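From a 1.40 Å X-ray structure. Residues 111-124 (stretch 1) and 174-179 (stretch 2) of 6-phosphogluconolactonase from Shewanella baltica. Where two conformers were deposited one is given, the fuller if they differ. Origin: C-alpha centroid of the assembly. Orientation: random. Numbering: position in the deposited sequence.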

# COMPACT_ATOMS: atom_id res chain seq x y z
N THR A 111 -8.84 -13.64 -15.08
CA THR A 111 -9.11 -12.22 -14.81
C THR A 111 -9.19 -11.93 -13.32
O THR A 111 -9.47 -12.81 -12.52
CB THR A 111 -10.45 -11.77 -15.41
OG1 THR A 111 -11.53 -12.49 -14.78
CG2 THR A 111 -10.45 -12.01 -16.95
N ALA A 112 -8.99 -10.66 -12.96
CA ALA A 112 -9.08 -10.25 -11.57
C ALA A 112 -10.48 -10.52 -11.02
O ALA A 112 -10.62 -10.87 -9.87
CB ALA A 112 -8.69 -8.75 -11.45
N GLU A 113 -11.52 -10.32 -11.84
CA GLU A 113 -12.87 -10.57 -11.37
C GLU A 113 -12.99 -12.02 -10.94
O GLU A 113 -13.58 -12.30 -9.88
CB GLU A 113 -13.89 -10.30 -12.48
CG GLU A 113 -14.18 -8.84 -12.76
CD GLU A 113 -13.14 -8.14 -13.64
OE1 GLU A 113 -12.14 -8.76 -14.10
OE2 GLU A 113 -13.38 -6.93 -13.87
N ALA A 114 -12.51 -12.93 -11.77
CA ALA A 114 -12.63 -14.35 -11.44
C ALA A 114 -11.74 -14.76 -10.29
O ALA A 114 -12.09 -15.67 -9.55
CB ALA A 114 -12.34 -15.23 -12.66
N GLY A 115 -10.59 -14.09 -10.12
CA GLY A 115 -9.65 -14.44 -9.05
C GLY A 115 -9.83 -13.74 -7.70
O GLY A 115 -9.22 -14.13 -6.69
N ALA A 116 -10.71 -12.75 -7.65
CA ALA A 116 -10.81 -11.91 -6.46
C ALA A 116 -11.22 -12.66 -5.21
O ALA A 116 -10.71 -12.40 -4.12
CB ALA A 116 -11.74 -10.73 -6.71
N ASP A 117 -12.17 -13.60 -5.34
CA ASP A 117 -12.67 -14.27 -4.19
C ASP A 117 -11.59 -15.17 -3.55
O ASP A 117 -11.45 -15.20 -2.33
CB ASP A 117 -13.87 -15.12 -4.55
CG ASP A 117 -14.72 -15.45 -3.33
OD1 ASP A 117 -15.20 -14.52 -2.63
OD2 ASP A 117 -14.87 -16.65 -3.08
N MSE A 118 -10.82 -15.85 -4.40
CA MSE A 118 -9.70 -16.69 -3.95
C MSE A 118 -8.63 -15.81 -3.29
O MSE A 118 -8.05 -16.19 -2.27
CB MSE A 118 -9.11 -17.46 -5.12
CG MSE A 118 -7.78 -18.14 -4.83
SE MSE A 118 -7.19 -19.30 -6.25
CE MSE A 118 -8.48 -20.71 -5.96
N ALA A 119 -8.35 -14.66 -3.90
CA ALA A 119 -7.41 -13.71 -3.30
C ALA A 119 -7.90 -13.28 -1.90
O ALA A 119 -7.09 -13.28 -0.97
CB ALA A 119 -7.16 -12.49 -4.23
N ALA A 120 -9.17 -12.91 -1.75
CA ALA A 120 -9.73 -12.44 -0.46
C ALA A 120 -9.60 -13.57 0.58
O ALA A 120 -9.15 -13.32 1.72
CB ALA A 120 -11.19 -11.91 -0.63
N GLU A 121 -9.91 -14.81 0.20
CA GLU A 121 -9.82 -15.94 1.14
C GLU A 121 -8.39 -16.28 1.52
O GLU A 121 -8.10 -16.82 2.60
CB GLU A 121 -10.50 -17.18 0.55
CG GLU A 121 -10.36 -18.45 1.40
N SER A 122 -7.45 -15.99 0.64
CA SER A 122 -6.06 -16.33 0.93
C SER A 122 -5.46 -15.44 1.99
O SER A 122 -4.41 -15.79 2.50
CB SER A 122 -5.17 -16.23 -0.30
OG SER A 122 -4.98 -14.87 -0.62
N LEU A 123 -6.07 -14.28 2.21
CA LEU A 123 -5.65 -13.35 3.25
C LEU A 123 -6.44 -13.44 4.56
O LEU A 123 -6.09 -12.75 5.53
CB LEU A 123 -5.83 -11.92 2.76
CG LEU A 123 -5.00 -11.54 1.52
CD1 LEU A 123 -5.39 -10.08 1.14
CD2 LEU A 123 -3.48 -11.67 1.69
N SER A 124 -7.51 -14.24 4.57
CA SER A 124 -8.44 -14.27 5.72
C SER A 124 -7.70 -14.57 7.03
O SER A 124 -8.15 -14.10 8.08
CB SER A 124 -9.58 -15.29 5.51
OG SER A 124 -10.49 -14.79 4.57
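Stretch 2 174-179: GRITLS

Stretch 2 is an extended segment: from Arg175 to Leu178 the phi/psi pairs (-131/150, -112/144, -138/147 and -66/148) place the backbone in the strand region, and Ser179 follows as the N-cap of a further helix. It lies against the helix of stretch 1, which starts at Ala112 directly after Thr111. The two axes run in broadly the same direction, with 32° between their N-to-C vectors and a signed crossing angle of -32°. Their closest approach is 8.3 Å. The register is set near the start of the helix, where Ala112 CA and Ile176 CA are 5.7 Å apart; farther along, Ile176 and Leu178 reach across from the strand, meeting Ala116, Ala119 and finally Leu123.

The backbone bonding of stretch 1 defines the helix against which the strand lies. Thr111 caps the helix, its OG1 accepting from Ala114 N at 3.2 Å with an N-H...acceptor angle of 162°, while Gly115 N donates to Thr111 O at 2.9 Å. The nitrogens of Asp117 and Met118 have no bond to the preceding turn, and the helix is kinked there. Regular bonding is evident again in Ala119 N to Gly115 O (3.0 Å) and Ala120 N to Ala116 O (2.9 Å). Near the other end, Ser122 OG donates to Ala119 O at 2.7 Å, a bond from a side chain back to the helix backbone.

No hydrogen bond joins the two stretches, so their packing rests on van der Waals contact. The shortest approach is between unlike atoms: Ala112 CB stands 3.2 Å from Arg175 O. Ala112 points toward the strand, and its methyl lies directly against the strand backbone. Arg175 instead points away, and its side chain comes no nearer than 5.9 Å to stretch 1; its part in the contact is therefore made by its backbone.

Apolar contacts between side chains form two groups. The first centres on Ile176, which points toward the helix and has more area covered by the other stretch than any other residue here, 67 Å². Its CB is 4.5 Å from Ala112 CB, whereas its CD1 reaches farther along the helix, to 4.3 Å from Ala116 CB and 3.4 Å from Ala119 CB. The same CD1 lies 3.9 Å from Ala116 CA, so it packs on the helix backbone as well as on methyl groups. Chi1 of Ile176 is t, but chi2, at 149°, falls between the usual wells.

The second group is a leucine pair. Leu123 CD1 meets Leu178 CD2 at 3.8 Å. Leu123 points toward the strand, with chi1 m and chi2 t; Leu178 leaves its backbone sideways, and the end of its side chain comes nearer. Between Ile176 and Leu178, Thr177 is out of reach of stretch 1, and its OG1 donates to Leu178 O at 3.0 Å. Altogether the two stretches bury 235 Å², both sides summed, a modest area consistent with the few side chains involved.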

# COMPACT_ATOMS: atom_id res chain seq x y z
N GLY A 174 -5.84 -5.05 -16.02
CA GLY A 174 -6.82 -5.35 -14.98
C GLY A 174 -6.10 -5.33 -13.64
O GLY A 174 -4.95 -5.70 -13.56
N ARG A 175 -6.83 -5.00 -12.57
CA ARG A 175 -6.26 -4.86 -11.25
C ARG A 175 -7.06 -5.62 -10.22
O ARG A 175 -8.29 -5.77 -10.33
CB ARG A 175 -6.22 -3.38 -10.79
CG ARG A 175 -5.66 -2.38 -11.82
CD ARG A 175 -4.25 -2.71 -12.13
NE ARG A 175 -3.62 -1.75 -13.03
CZ ARG A 175 -2.86 -0.71 -12.62
NH1 ARG A 175 -2.69 -0.47 -11.32
NH2 ARG A 175 -2.27 0.07 -13.53
N ILE A 176 -6.35 -6.07 -9.20
CA ILE A 176 -6.97 -6.44 -7.95
C ILE A 176 -6.48 -5.40 -6.96
O ILE A 176 -5.35 -4.91 -7.04
CB ILE A 176 -6.59 -7.87 -7.58
CG1 ILE A 176 -7.29 -8.33 -6.33
CG2 ILE A 176 -5.09 -8.04 -7.46
CD1 ILE A 176 -7.55 -9.84 -6.38
N THR A 177 -7.35 -5.04 -6.04
CA THR A 177 -6.98 -4.07 -5.01
C THR A 177 -7.52 -4.50 -3.67
O THR A 177 -8.67 -4.96 -3.56
CB THR A 177 -7.50 -2.67 -5.39
OG1 THR A 177 -6.91 -1.67 -4.52
CG2 THR A 177 -9.03 -2.54 -5.31
N LEU A 178 -6.79 -4.18 -2.62
CA LEU A 178 -7.41 -4.20 -1.31
C LEU A 178 -8.46 -3.11 -1.28
O LEU A 178 -8.35 -2.07 -1.89
CB LEU A 178 -6.37 -4.04 -0.17
CG LEU A 178 -5.29 -5.09 -0.03
CD1 LEU A 178 -4.52 -4.94 1.34
CD2 LEU A 178 -5.77 -6.52 -0.23
N SER A 179 -9.52 -3.35 -0.52
CA SER A 179 -10.61 -2.43 -0.37
C SER A 179 -10.29 -1.31 0.62
O SER A 179 -9.38 -1.43 1.40
CB SER A 179 -11.86 -3.14 0.15
OG SER A 179 -11.61 -3.77 1.39